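Local coordinates for protein UDP-N-acetylglucosamine 4,6-dehydratase (Vibrio fischeri, PDB 3PVZ) that binds nicotinamide-adenine-dinucleotide and probably acts as a lyase that dehydrates UDP-N-acetylglucosamine, at residues 35-40 against 60-65; 113-118 against 157-162; 54-59 against 82-87; 64-69 against 92-97. One frame throughout, in Å; residues are numbered along the deposited sequence.

Contact 1: residues 35-40 against 60-65; sequences QSRFLV and PQKLHV. With NA (sodium ion), chain I.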
# COMPACT_ATOMS: atom_id res chain seq x y z
N GLN A 35 -14.68 -21.36 17.33
CA GLN A 35 -15.88 -20.71 17.86
C GLN A 35 -15.79 -19.19 17.94
O GLN A 35 -16.56 -18.53 18.72
CB GLN A 35 -16.28 -21.24 19.28
CG GLN A 35 -15.24 -21.80 20.11
CD GLN A 35 -15.76 -22.30 21.49
OE1 GLN A 35 -16.74 -21.77 22.04
NE2 GLN A 35 -15.12 -23.33 22.01
N SER A 36 -14.85 -18.60 17.21
CA SER A 36 -14.70 -17.15 17.32
C SER A 36 -14.67 -16.48 15.98
O SER A 36 -14.45 -17.11 14.88
CB SER A 36 -13.46 -16.78 18.15
OG SER A 36 -13.44 -17.54 19.33
N ARG A 37 -15.04 -15.21 16.05
CA ARG A 37 -15.07 -14.29 14.95
C ARG A 37 -13.88 -13.34 14.96
O ARG A 37 -13.61 -12.71 15.99
CB ARG A 37 -16.34 -13.49 15.08
CG ARG A 37 -17.63 -14.37 15.07
CD ARG A 37 -18.84 -13.61 15.50
NE ARG A 37 -18.73 -13.21 16.90
CZ ARG A 37 -19.61 -12.47 17.55
NH1 ARG A 37 -19.43 -12.24 18.84
NH2 ARG A 37 -20.67 -11.97 16.94
N PHE A 38 -13.23 -13.16 13.82
CA PHE A 38 -12.03 -12.36 13.72
C PHE A 38 -12.13 -11.30 12.65
O PHE A 38 -12.55 -11.56 11.50
CB PHE A 38 -10.77 -13.20 13.42
CG PHE A 38 -10.50 -14.29 14.40
CD1 PHE A 38 -9.51 -14.14 15.35
CD2 PHE A 38 -11.24 -15.45 14.39
CE1 PHE A 38 -9.25 -15.14 16.25
CE2 PHE A 38 -11.01 -16.44 15.32
CZ PHE A 38 -10.01 -16.30 16.24
N LEU A 39 -11.60 -10.12 12.99
CA LEU A 39 -11.39 -9.04 12.08
C LEU A 39 -9.87 -8.74 12.04
O LEU A 39 -9.31 -8.49 13.05
CB LEU A 39 -12.16 -7.81 12.60
CG LEU A 39 -11.96 -6.50 11.83
CD1 LEU A 39 -12.23 -6.69 10.24
CD2 LEU A 39 -12.76 -5.37 12.43
N VAL A 40 -9.24 -8.74 10.86
CA VAL A 40 -7.84 -8.42 10.73
C VAL A 40 -7.70 -7.21 9.85
O VAL A 40 -7.94 -7.26 8.63
CB VAL A 40 -7.02 -9.61 10.11
CG1 VAL A 40 -5.53 -9.30 10.09
CG2 VAL A 40 -7.31 -10.87 10.93
N PRO A 60 -11.77 -20.93 11.36
CA PRO A 60 -12.48 -19.95 12.16
C PRO A 60 -13.96 -19.79 11.76
O PRO A 60 -14.31 -19.97 10.59
CB PRO A 60 -11.80 -18.66 11.79
CG PRO A 60 -11.37 -18.84 10.37
CD PRO A 60 -10.95 -20.29 10.30
N GLN A 61 -14.79 -19.32 12.71
CA GLN A 61 -16.22 -19.19 12.45
C GLN A 61 -16.42 -18.05 11.47
O GLN A 61 -17.24 -18.10 10.56
CB GLN A 61 -16.95 -18.91 13.75
CG GLN A 61 -18.08 -19.76 14.21
CD GLN A 61 -18.61 -19.17 15.55
OE1 GLN A 61 -18.62 -18.02 15.65
NE2 GLN A 61 -18.95 -19.97 16.54
N LYS A 62 -15.61 -17.03 11.65
CA LYS A 62 -15.73 -15.75 10.94
C LYS A 62 -14.33 -15.14 10.89
O LYS A 62 -13.64 -15.08 11.91
CB LYS A 62 -16.71 -14.81 11.64
CG LYS A 62 -17.00 -13.55 10.83
CD LYS A 62 -17.98 -12.65 11.50
CE LYS A 62 -18.33 -11.42 10.64
NZ LYS A 62 -19.15 -10.48 11.49
N LEU A 63 -13.91 -14.76 9.66
CA LEU A 63 -12.69 -14.09 9.41
C LEU A 63 -12.81 -13.06 8.30
O LEU A 63 -12.96 -13.39 7.11
CB LEU A 63 -11.58 -15.11 9.18
CG LEU A 63 -10.24 -14.59 8.63
CD1 LEU A 63 -9.69 -13.62 9.66
CD2 LEU A 63 -9.21 -15.68 8.27
N HIS A 64 -12.74 -11.80 8.69
CA HIS A 64 -12.85 -10.69 7.77
C HIS A 64 -11.53 -9.96 7.73
O HIS A 64 -10.97 -9.64 8.76
CB HIS A 64 -13.94 -9.72 8.19
CG HIS A 64 -15.32 -10.21 7.91
ND1 HIS A 64 -16.43 -9.40 8.07
CD2 HIS A 64 -15.78 -11.41 7.49
CE1 HIS A 64 -17.52 -10.08 7.74
NE2 HIS A 64 -17.15 -11.31 7.40
N VAL A 65 -11.00 -9.77 6.49
CA VAL A 65 -9.72 -9.12 6.27
C VAL A 65 -9.94 -7.75 5.61
O VAL A 65 -10.67 -7.64 4.64
CB VAL A 65 -8.82 -9.99 5.34
CG1 VAL A 65 -7.41 -9.49 5.35
CG2 VAL A 65 -8.89 -11.49 5.80
NA NA I . -18.42 -17.85 20.24
O HOH W 1 -17.84 -19.20 21.91
O HOH W 2 -18.50 -15.92 19.02

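Contact 2: residues 113-118 against 157-162; sequences YDYVLN and AKKYFC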
# COMPACT_ATOMS: atom_id res chain seq x y z
N TYR A 113 -17.48 -8.94 16.09
CA TYR A 113 -16.25 -9.73 16.11
C TYR A 113 -15.89 -10.04 17.55
O TYR A 113 -16.28 -9.32 18.43
CB TYR A 113 -15.07 -9.03 15.46
CG TYR A 113 -15.35 -8.66 14.04
CD1 TYR A 113 -15.22 -9.58 13.02
CD2 TYR A 113 -15.71 -7.39 13.69
CE1 TYR A 113 -15.50 -9.23 11.71
CE2 TYR A 113 -15.98 -7.04 12.38
CZ TYR A 113 -15.87 -7.95 11.40
OH TYR A 113 -16.15 -7.57 10.08
N ASP A 114 -15.18 -11.14 17.79
CA ASP A 114 -14.71 -11.46 19.14
C ASP A 114 -13.30 -10.89 19.31
O ASP A 114 -12.98 -10.31 20.36
CB ASP A 114 -14.75 -12.95 19.38
CG ASP A 114 -16.14 -13.51 19.26
OD1 ASP A 114 -16.98 -13.08 20.09
OD2 ASP A 114 -16.41 -14.35 18.32
N TYR A 115 -12.51 -10.98 18.23
CA TYR A 115 -11.12 -10.61 18.26
C TYR A 115 -10.85 -9.70 17.07
O TYR A 115 -11.16 -10.03 15.91
CB TYR A 115 -10.22 -11.82 18.17
CG TYR A 115 -10.29 -12.83 19.32
CD1 TYR A 115 -9.55 -12.64 20.47
CD2 TYR A 115 -11.02 -14.03 19.20
CE1 TYR A 115 -9.60 -13.54 21.52
CE2 TYR A 115 -11.07 -14.91 20.20
CZ TYR A 115 -10.36 -14.67 21.38
OH TYR A 115 -10.42 -15.54 22.42
N VAL A 116 -10.27 -8.54 17.37
CA VAL A 116 -9.93 -7.55 16.34
C VAL A 116 -8.41 -7.37 16.38
O VAL A 116 -7.87 -7.09 17.42
CB VAL A 116 -10.68 -6.23 16.56
CG1 VAL A 116 -10.26 -5.21 15.49
CG2 VAL A 116 -12.22 -6.50 16.55
N LEU A 117 -7.74 -7.61 15.24
CA LEU A 117 -6.29 -7.54 15.14
C LEU A 117 -5.92 -6.41 14.17
O LEU A 117 -6.45 -6.35 13.06
CB LEU A 117 -5.72 -8.88 14.63
CG LEU A 117 -5.87 -10.11 15.52
CD1 LEU A 117 -7.27 -10.73 15.36
CD2 LEU A 117 -4.80 -11.17 15.23
N ASN A 118 -5.09 -5.48 14.61
CA ASN A 118 -4.69 -4.35 13.78
C ASN A 118 -3.21 -4.43 13.46
O ASN A 118 -2.37 -4.14 14.30
CB ASN A 118 -5.01 -3.05 14.49
CG ASN A 118 -4.78 -1.79 13.62
OD1 ASN A 118 -4.35 -1.85 12.49
ND2 ASN A 118 -5.15 -0.65 14.16
N ALA A 157 -16.67 -6.69 21.36
CA ALA A 157 -15.45 -7.52 21.17
C ALA A 157 -14.80 -7.83 22.50
O ALA A 157 -14.88 -7.04 23.42
CB ALA A 157 -14.41 -6.81 20.29
N LYS A 158 -14.12 -8.97 22.60
CA LYS A 158 -13.52 -9.30 23.85
C LYS A 158 -12.05 -8.93 23.93
O LYS A 158 -11.52 -8.81 25.04
CB LYS A 158 -13.74 -10.75 24.23
CG LYS A 158 -13.14 -11.74 23.35
CD LYS A 158 -13.19 -13.15 24.09
CE LYS A 158 -13.68 -14.25 23.17
NZ LYS A 158 -13.16 -15.69 23.42
N LYS A 159 -11.43 -8.68 22.76
CA LYS A 159 -9.99 -8.51 22.68
C LYS A 159 -9.58 -7.75 21.44
O LYS A 159 -10.03 -8.02 20.32
CB LYS A 159 -9.29 -9.88 22.75
CG LYS A 159 -7.77 -9.84 22.69
CD LYS A 159 -7.25 -9.51 24.11
CE LYS A 159 -5.77 -9.56 24.21
NZ LYS A 159 -5.28 -10.97 24.08
N TYR A 160 -8.71 -6.78 21.66
CA TYR A 160 -8.09 -6.05 20.58
C TYR A 160 -6.58 -6.30 20.67
O TYR A 160 -6.03 -6.36 21.72
CB TYR A 160 -8.41 -4.54 20.74
CG TYR A 160 -7.98 -3.66 19.59
CD1 TYR A 160 -6.68 -3.19 19.48
CD2 TYR A 160 -8.88 -3.27 18.59
CE1 TYR A 160 -6.29 -2.37 18.43
CE2 TYR A 160 -8.50 -2.47 17.55
CZ TYR A 160 -7.20 -2.00 17.47
OH TYR A 160 -6.81 -1.18 16.42
N PHE A 161 -5.97 -6.53 19.53
CA PHE A 161 -4.57 -6.83 19.43
C PHE A 161 -3.97 -5.86 18.45
O PHE A 161 -4.52 -5.61 17.35
CB PHE A 161 -4.34 -8.27 18.92
CG PHE A 161 -2.94 -8.50 18.49
CD1 PHE A 161 -1.93 -8.78 19.43
CD2 PHE A 161 -2.57 -8.32 17.17
CE1 PHE A 161 -0.62 -8.89 19.05
CE2 PHE A 161 -1.25 -8.48 16.78
CZ PHE A 161 -0.27 -8.76 17.74
N CYS A 162 -2.79 -5.35 18.81
CA CYS A 162 -2.05 -4.56 17.86
C CYS A 162 -0.57 -4.59 18.21
O CYS A 162 -0.19 -5.24 19.15
CB CYS A 162 -2.59 -3.13 17.83
SG CYS A 162 -2.45 -2.32 19.37

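Contact 3: residues 54-59 against 82-87; sequences EIFKRN and SSFGYI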
# COMPACT_ATOMS: atom_id res chain seq x y z
N GLU A 54 -2.52 -17.96 9.87
CA GLU A 54 -2.60 -18.69 11.12
C GLU A 54 -4.01 -18.90 11.61
O GLU A 54 -4.31 -19.93 12.18
CB GLU A 54 -1.75 -18.07 12.24
CG GLU A 54 -0.29 -18.15 11.98
CD GLU A 54 0.21 -19.57 11.88
OE1 GLU A 54 0.05 -20.30 12.87
OE2 GLU A 54 0.80 -19.94 10.85
N ILE A 55 -4.88 -17.96 11.39
CA ILE A 55 -6.27 -18.07 11.81
C ILE A 55 -7.00 -19.02 10.84
O ILE A 55 -7.65 -19.99 11.24
CB ILE A 55 -6.97 -16.66 11.87
CG1 ILE A 55 -6.26 -15.77 12.87
CG2 ILE A 55 -8.49 -16.82 12.15
CD1 ILE A 55 -6.87 -14.28 13.02
N PHE A 56 -6.87 -18.74 9.55
CA PHE A 56 -7.59 -19.48 8.54
C PHE A 56 -7.39 -21.01 8.63
O PHE A 56 -8.34 -21.77 8.48
CB PHE A 56 -7.19 -18.99 7.15
CG PHE A 56 -8.08 -19.50 6.06
CD1 PHE A 56 -7.86 -20.74 5.53
CD2 PHE A 56 -9.16 -18.77 5.62
CE1 PHE A 56 -8.69 -21.23 4.55
CE2 PHE A 56 -9.99 -19.26 4.60
CZ PHE A 56 -9.73 -20.51 4.07
N LYS A 57 -6.16 -21.45 8.85
CA LYS A 57 -5.83 -22.88 8.85
C LYS A 57 -6.42 -23.59 10.07
O LYS A 57 -6.46 -24.82 10.11
CB LYS A 57 -4.30 -23.06 8.80
CG LYS A 57 -3.53 -22.62 10.03
CD LYS A 57 -2.05 -23.10 10.05
CE LYS A 57 -1.10 -22.14 9.35
NZ LYS A 57 0.40 -22.44 9.63
N ARG A 58 -6.85 -22.82 11.07
CA ARG A 58 -7.50 -23.38 12.27
C ARG A 58 -9.04 -23.25 12.23
O ARG A 58 -9.72 -23.32 13.28
CB ARG A 58 -6.94 -22.69 13.49
CG ARG A 58 -5.46 -23.14 13.74
CD ARG A 58 -4.88 -22.50 14.92
NE ARG A 58 -3.54 -23.01 15.18
CZ ARG A 58 -2.40 -22.49 14.67
NH1 ARG A 58 -2.39 -21.42 13.87
NH2 ARG A 58 -1.23 -23.05 14.97
N ASN A 59 -9.54 -23.00 11.01
CA ASN A 59 -10.95 -23.13 10.65
C ASN A 59 -11.90 -22.25 11.47
O ASN A 59 -12.73 -22.76 12.18
CB ASN A 59 -11.35 -24.59 10.76
CG ASN A 59 -12.76 -24.84 10.32
OD1 ASN A 59 -13.23 -24.25 9.35
ND2 ASN A 59 -13.49 -25.65 11.10
N SER A 82 -4.42 -22.03 -2.30
CA SER A 82 -3.54 -23.14 -2.64
C SER A 82 -2.93 -23.82 -1.41
O SER A 82 -2.71 -25.02 -1.42
CB SER A 82 -2.47 -22.72 -3.65
OG SER A 82 -1.77 -21.56 -3.25
N SER A 83 -2.70 -23.08 -0.35
CA SER A 83 -2.23 -23.68 0.89
C SER A 83 -3.30 -24.47 1.63
O SER A 83 -3.02 -25.56 2.09
CB SER A 83 -1.67 -22.62 1.84
OG SER A 83 -0.52 -22.02 1.27
N PHE A 84 -4.51 -23.90 1.77
CA PHE A 84 -5.49 -24.45 2.72
C PHE A 84 -6.81 -24.79 2.11
O PHE A 84 -7.54 -25.61 2.66
CB PHE A 84 -5.71 -23.46 3.86
CG PHE A 84 -4.43 -22.93 4.46
CD1 PHE A 84 -3.43 -23.78 4.86
CD2 PHE A 84 -4.28 -21.55 4.69
CE1 PHE A 84 -2.25 -23.29 5.43
CE2 PHE A 84 -3.11 -21.03 5.26
CZ PHE A 84 -2.10 -21.88 5.63
N GLY A 85 -7.16 -24.18 1.00
CA GLY A 85 -8.44 -24.46 0.37
C GLY A 85 -9.53 -23.56 0.96
O GLY A 85 -9.38 -22.35 1.01
N TYR A 86 -10.64 -24.17 1.37
CA TYR A 86 -11.86 -23.46 1.74
C TYR A 86 -12.34 -23.93 3.09
O TYR A 86 -11.99 -25.02 3.53
CB TYR A 86 -12.97 -23.68 0.70
CG TYR A 86 -12.55 -23.29 -0.71
CD1 TYR A 86 -12.85 -22.04 -1.21
CD2 TYR A 86 -11.82 -24.17 -1.51
CE1 TYR A 86 -12.45 -21.67 -2.49
CE2 TYR A 86 -11.42 -23.81 -2.80
CZ TYR A 86 -11.75 -22.56 -3.28
OH TYR A 86 -11.36 -22.16 -4.54
N ILE A 87 -13.10 -23.06 3.75
CA ILE A 87 -13.73 -23.34 5.02
C ILE A 87 -15.22 -23.06 4.93
O ILE A 87 -15.67 -22.41 4.00
CB ILE A 87 -13.13 -22.46 6.17
CG1 ILE A 87 -13.34 -20.96 5.87
CG2 ILE A 87 -11.67 -22.84 6.41
CD1 ILE A 87 -12.72 -20.05 6.89

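Contact 4: residues 64-69 against 92-97; sequences HVVDIS and QTFALD. With NAD (nicotinamide-adenine-dinucleotide), chain E.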
# COMPACT_ATOMS: atom_id res chain seq x y z
N HIS A 64 -12.74 -11.80 8.69
CA HIS A 64 -12.85 -10.69 7.77
C HIS A 64 -11.53 -9.96 7.73
O HIS A 64 -10.97 -9.64 8.76
CB HIS A 64 -13.94 -9.72 8.19
CG HIS A 64 -15.32 -10.21 7.91
ND1 HIS A 64 -16.43 -9.40 8.07
CD2 HIS A 64 -15.78 -11.41 7.49
CE1 HIS A 64 -17.52 -10.08 7.74
NE2 HIS A 64 -17.15 -11.31 7.40
N VAL A 65 -11.00 -9.77 6.49
CA VAL A 65 -9.72 -9.12 6.27
C VAL A 65 -9.94 -7.75 5.61
O VAL A 65 -10.67 -7.64 4.64
CB VAL A 65 -8.82 -9.99 5.34
CG1 VAL A 65 -7.41 -9.49 5.35
CG2 VAL A 65 -8.89 -11.49 5.80
N VAL A 66 -9.32 -6.71 6.11
CA VAL A 66 -9.46 -5.35 5.57
C VAL A 66 -8.12 -4.67 5.30
O VAL A 66 -7.27 -4.64 6.15
CB VAL A 66 -10.23 -4.50 6.55
CG1 VAL A 66 -10.41 -3.00 6.01
CG2 VAL A 66 -11.61 -5.13 6.81
N ASP A 67 -7.91 -4.12 4.11
CA ASP A 67 -6.64 -3.50 3.78
C ASP A 67 -6.84 -2.65 2.56
O ASP A 67 -7.69 -2.96 1.73
CB ASP A 67 -5.59 -4.58 3.47
CG ASP A 67 -4.18 -4.07 3.52
OD1 ASP A 67 -3.76 -3.28 2.61
OD2 ASP A 67 -3.48 -4.52 4.45
N ILE A 68 -6.07 -1.60 2.43
CA ILE A 68 -6.25 -0.72 1.29
C ILE A 68 -5.70 -1.34 0.04
O ILE A 68 -6.16 -0.98 -1.02
CB ILE A 68 -5.66 0.69 1.47
CG1 ILE A 68 -4.24 0.63 2.01
CG2 ILE A 68 -6.48 1.51 2.39
CD1 ILE A 68 -3.57 1.96 2.04
N SER A 69 -4.77 -2.29 0.14
CA SER A 69 -4.19 -2.87 -1.06
C SER A 69 -5.08 -3.98 -1.64
O SER A 69 -5.08 -5.08 -1.13
CB SER A 69 -2.76 -3.40 -0.77
OG SER A 69 -2.29 -4.15 -1.88
N GLN A 92 -14.22 -13.35 4.31
CA GLN A 92 -14.39 -12.27 3.33
C GLN A 92 -13.30 -11.23 3.47
O GLN A 92 -12.84 -10.92 4.57
CB GLN A 92 -15.75 -11.60 3.47
CG GLN A 92 -16.99 -12.49 3.35
CD GLN A 92 -18.27 -11.65 3.34
OE1 GLN A 92 -18.49 -10.90 2.38
NE2 GLN A 92 -19.07 -11.69 4.46
N THR A 93 -12.99 -10.60 2.34
CA THR A 93 -11.99 -9.58 2.27
C THR A 93 -12.62 -8.29 1.72
O THR A 93 -13.52 -8.31 0.93
CB THR A 93 -10.84 -10.06 1.36
OG1 THR A 93 -11.34 -10.13 0.03
CG2 THR A 93 -10.36 -11.46 1.79
N PHE A 94 -12.09 -7.14 2.14
CA PHE A 94 -12.66 -5.83 1.90
C PHE A 94 -11.49 -4.90 1.74
O PHE A 94 -10.73 -4.67 2.69
CB PHE A 94 -13.50 -5.34 3.15
CG PHE A 94 -14.69 -6.24 3.50
CD1 PHE A 94 -15.91 -6.06 2.89
CD2 PHE A 94 -14.55 -7.30 4.38
CE1 PHE A 94 -16.98 -6.91 3.14
CE2 PHE A 94 -15.59 -8.14 4.69
CZ PHE A 94 -16.83 -7.95 4.07
N ALA A 95 -11.37 -4.29 0.56
CA ALA A 95 -10.24 -3.40 0.27
C ALA A 95 -10.58 -1.99 0.70
O ALA A 95 -10.77 -1.11 -0.13
CB ALA A 95 -9.91 -3.44 -1.26
N LEU A 96 -10.65 -1.78 2.01
CA LEU A 96 -11.11 -0.53 2.57
C LEU A 96 -9.97 0.15 3.36
O LEU A 96 -9.04 -0.52 3.86
CB LEU A 96 -12.27 -0.82 3.51
CG LEU A 96 -13.59 -1.43 3.01
CD1 LEU A 96 -14.58 -1.65 4.23
CD2 LEU A 96 -14.17 -0.57 1.97
N ASP A 97 -9.99 1.46 3.37
CA ASP A 97 -9.16 2.27 4.16
C ASP A 97 -9.89 2.49 5.50
O ASP A 97 -11.03 2.96 5.53
CB ASP A 97 -9.00 3.61 3.47
CG ASP A 97 -8.03 4.55 4.20
OD1 ASP A 97 -8.11 4.68 5.46
OD2 ASP A 97 -7.20 5.17 3.49
PA NAD E . 3.26 -3.70 6.03
O1A NAD E . 3.63 -2.45 5.30
O2A NAD E . 3.59 -4.91 5.20
O5B NAD E . 1.68 -3.89 6.12
C5B NAD E . 0.95 -2.77 6.68
C4B NAD E . -0.45 -2.96 6.09
O4B NAD E . -1.36 -1.98 6.54
C3B NAD E . -0.39 -2.86 4.53
O3B NAD E . -0.99 -3.99 3.92
C2B NAD E . -1.17 -1.55 4.25
O2B NAD E . -1.77 -1.49 2.96
C1B NAD E . -2.15 -1.62 5.44
N9A NAD E . -2.73 -0.31 5.71
C8A NAD E . -2.07 0.83 5.95
N7A NAD E . -2.89 1.82 6.10
C5A NAD E . -4.16 1.30 6.04
C6A NAD E . -5.44 1.83 6.12
N6A NAD E . -5.54 3.17 6.40
N1A NAD E . -6.50 1.05 5.99
C2A NAD E . -6.36 -0.25 5.74
N3A NAD E . -5.17 -0.79 5.63
C4A NAD E . -4.07 -0.06 5.78
O3 NAD E . 3.96 -3.68 7.48
PN NAD E . 4.25 -5.09 8.24
O1N NAD E . 5.69 -5.52 7.98
O2N NAD E . 3.31 -6.21 8.08
O5D NAD E . 4.35 -4.52 9.79
C5D NAD E . 3.06 -4.33 10.35
C4D NAD E . 3.22 -3.76 11.77
O4D NAD E . 4.29 -4.46 12.48
C3D NAD E . 3.67 -2.28 11.69
O3D NAD E . 3.24 -1.50 12.83
C2D NAD E . 5.20 -2.39 11.81
O2D NAD E . 5.80 -1.18 12.30
C1D NAD E . 5.35 -3.52 12.82
N1N NAD E . 6.68 -4.15 12.78
C2N NAD E . 7.07 -4.73 11.64
C3N NAD E . 8.30 -5.35 11.55
C7N NAD E . 8.76 -5.97 10.30
O7N NAD E . 9.91 -6.42 10.30
N7N NAD E . 8.01 -6.03 9.19
C4N NAD E . 9.16 -5.36 12.68
C5N NAD E . 8.71 -4.76 13.84
C6N NAD E . 7.46 -4.14 13.86

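Contact 1: residues 35-40 against 60-65
F38 bonds to strand 62-65 through both its N and its O, and V40 through its N, as neighbours in a parallel sheet do. F38 N donates to K62 O at 2.7 Å, H64 N to F38 O, and V40 N to H64 O at 2.9 Å. Side chains pack firmly along this part on both faces. L63 CG lies anti to its backbone N, and chi2 (62°) then places CD1 against both F38 CB and V40 CG2, each at 3.9 Å. On the reverse face, R37 CG rests on K62 CB at 3.6 Å while the charged ends part, R37 to D114 and K62 to D110.

Toward the first residues the pairing slackens. S36 O accepts two weak bonds, from Q61 N and K62 N, and the exposed Q61 reaches with NE2 only to within 3.4 Å of Q35 CA. Q35 O coordinates a sodium ion at 2.5 Å. One of the ion's waters donates to Q35 OE1.

The two strands frame the helix 46-56 in a beta-alpha-beta crossover of the Rossmann type: F38 and P60 lean on I55 of that helix, and V40 and V65 on T52, with strands 115-118 and 90-94 flanking the pair.

Contact 2: residues 113-118 against 157-162
Strands 115-118 and 159-162 run parallel, their axes 4.7 Å apart at closest approach and 15° from alignment, pairing Y115 with K159, V116 with Y160 and L117 with F161. V116 N donates to K159 O, F161 N to V116 O, and N118 N to F161 O at 2.8 Å. Before the strands begin, D114 O accepts from K158 N and, weakly, from K159 N.

Two tyrosines meet polar groups across the pair. K158 starts with CG wedged between its backbone N and carbonyl carbon (chi1 64°); CG lies over one face of the Y115 ring, and the chain crosses obliquely until NZ donates to Y115 OH at 2.9 Å. At the other end N118 and Y160 lie side by side, pointing the same way, with amide and ring planes 87° apart; N118 ND2 reaches Y160 OH at 2.9 Å, tilted slightly from the amide plane. V116 CG1 packs on Y160 CE2 at 3.9 Å, and L117 CB meets F161 CD2 at the edge of its ring at 4.1 Å.

Y160 OH is also hydrogen-bonded to T148 OG1 and N118 OD1 to S120 OG, so this buried polar pair has several partners and both groups are held in orientation. The ammonium of K158, which is exposed, would be expected to polarise the hydroxyl of the buried Y115 in this Rossmann-type sheet.

Contact 3: residues 54-59 against 82-87
With CG anti to the backbone N (chi1 -169°), F56 sends its ring toward 82-87, where it lies between F84 and I87; I87 places CG1 between its own N and carbonyl carbon (chi1 60°). The F56 ring touches F84 CD2 with its CD1 at 3.8 Å, the side chains sliding past each other in opposite directions, and its CE2 meets I87 CD1 at 3.6 Å. I87 CG2 sits over one face of the same ring, 4.2 Å from the F56 centroid, in a CH-pi contact. G85 O approaches obliquely, 3.6 Å from F56 CZ.

The F84 ring is sandwiched in turn. K57 CB lies over the centre of one face, 3.9 Å from the F84 centroid and close to the ring normal, and S83 CB covers the opposite face. K57 CE continues past F84 CZ, and the chain, bent at chi3, carries on to E54 OE2. N59 closes the far end with OD1 3.6 Å from I87 CG2, following a type I turn from F56 to N59.

No hydrogen bond spans the two segments; the polar work is done within 54-59. E54 OE2 forms a salt bridge with K57 NZ at 2.8 Å, and OE1 one with R58 NH1, which also donates to E54 O; R58 NE has a second acidic partner in E26. This contact joins the C-terminal ends of helices 46-56 and 70-83 and the loops that follow, away from the cofactor site, by aromatic and aliphatic packing. The methylenes of K57 cover F84 while its ammonium pairs with E54, which would be expected to favour the charged form.

Contact 4: residues 64-69 against 92-97
Strand 64-66 runs parallel to strand 92-94, with axes 4.7 Å apart at closest approach and 18° between their directions, and V65 N to Q92 O, F94 N to V65 O and D67 N to F94 O bond them. Beside this, F94 CE2 lies over one face of the H64 imidazole, 3.7 Å from H64 ND1, which is hydrogen-bonded to Y113 OH; the ring planes are 56° apart.

Past the strands both segments turn to the cofactor. D67 CG is anti to the backbone N (chi1 -163°), and its carboxylate meets the adenosine ribose: OD1 accepts from NAD O2B at 2.7 Å and OD2 from NAD O3B at 2.6 Å. OD1 also takes S69 N on its anti lone pair, an Asx turn, and A44 N donates to OD2, so both oxygens are gripped twice. D97 OD1 accepts a hydrogen bond from G99 N and a weak one from NAD N6A. An acidic residue after the second strand, binding the ribose hydroxyls, is characteristic of NAD-binding Rossmann folds.

Helix 70-83 packs on V65 and T93, helix 101-109 covers V66 and L96 on the other face, and R136 of the second subunit donates to A95 O and I68 O.

Contacts 1, 2 and 4 lie in one sheet, where strand 62-66 serves both contact 1 and contact 4 and strand 37-41 joins contact 1 to contact 2. Contacts 1 and 2 have centres about 10 Å apart and are tied by L39 O to L117 N at 2.8 Å; H64 ND1 to Y113 OH, 2.7 Å, links contact 2 to contacts 1 and 4. Contact 3 packs at the helix ends, P60 CD of contact 1 lying 3.8 Å from its I87 CD1, and stays about 7 Å, nearest atoms, from contact 4. The cofactor is held directly by contact 4, while the side chain of N118 in contact 2 lies about 7 Å from it.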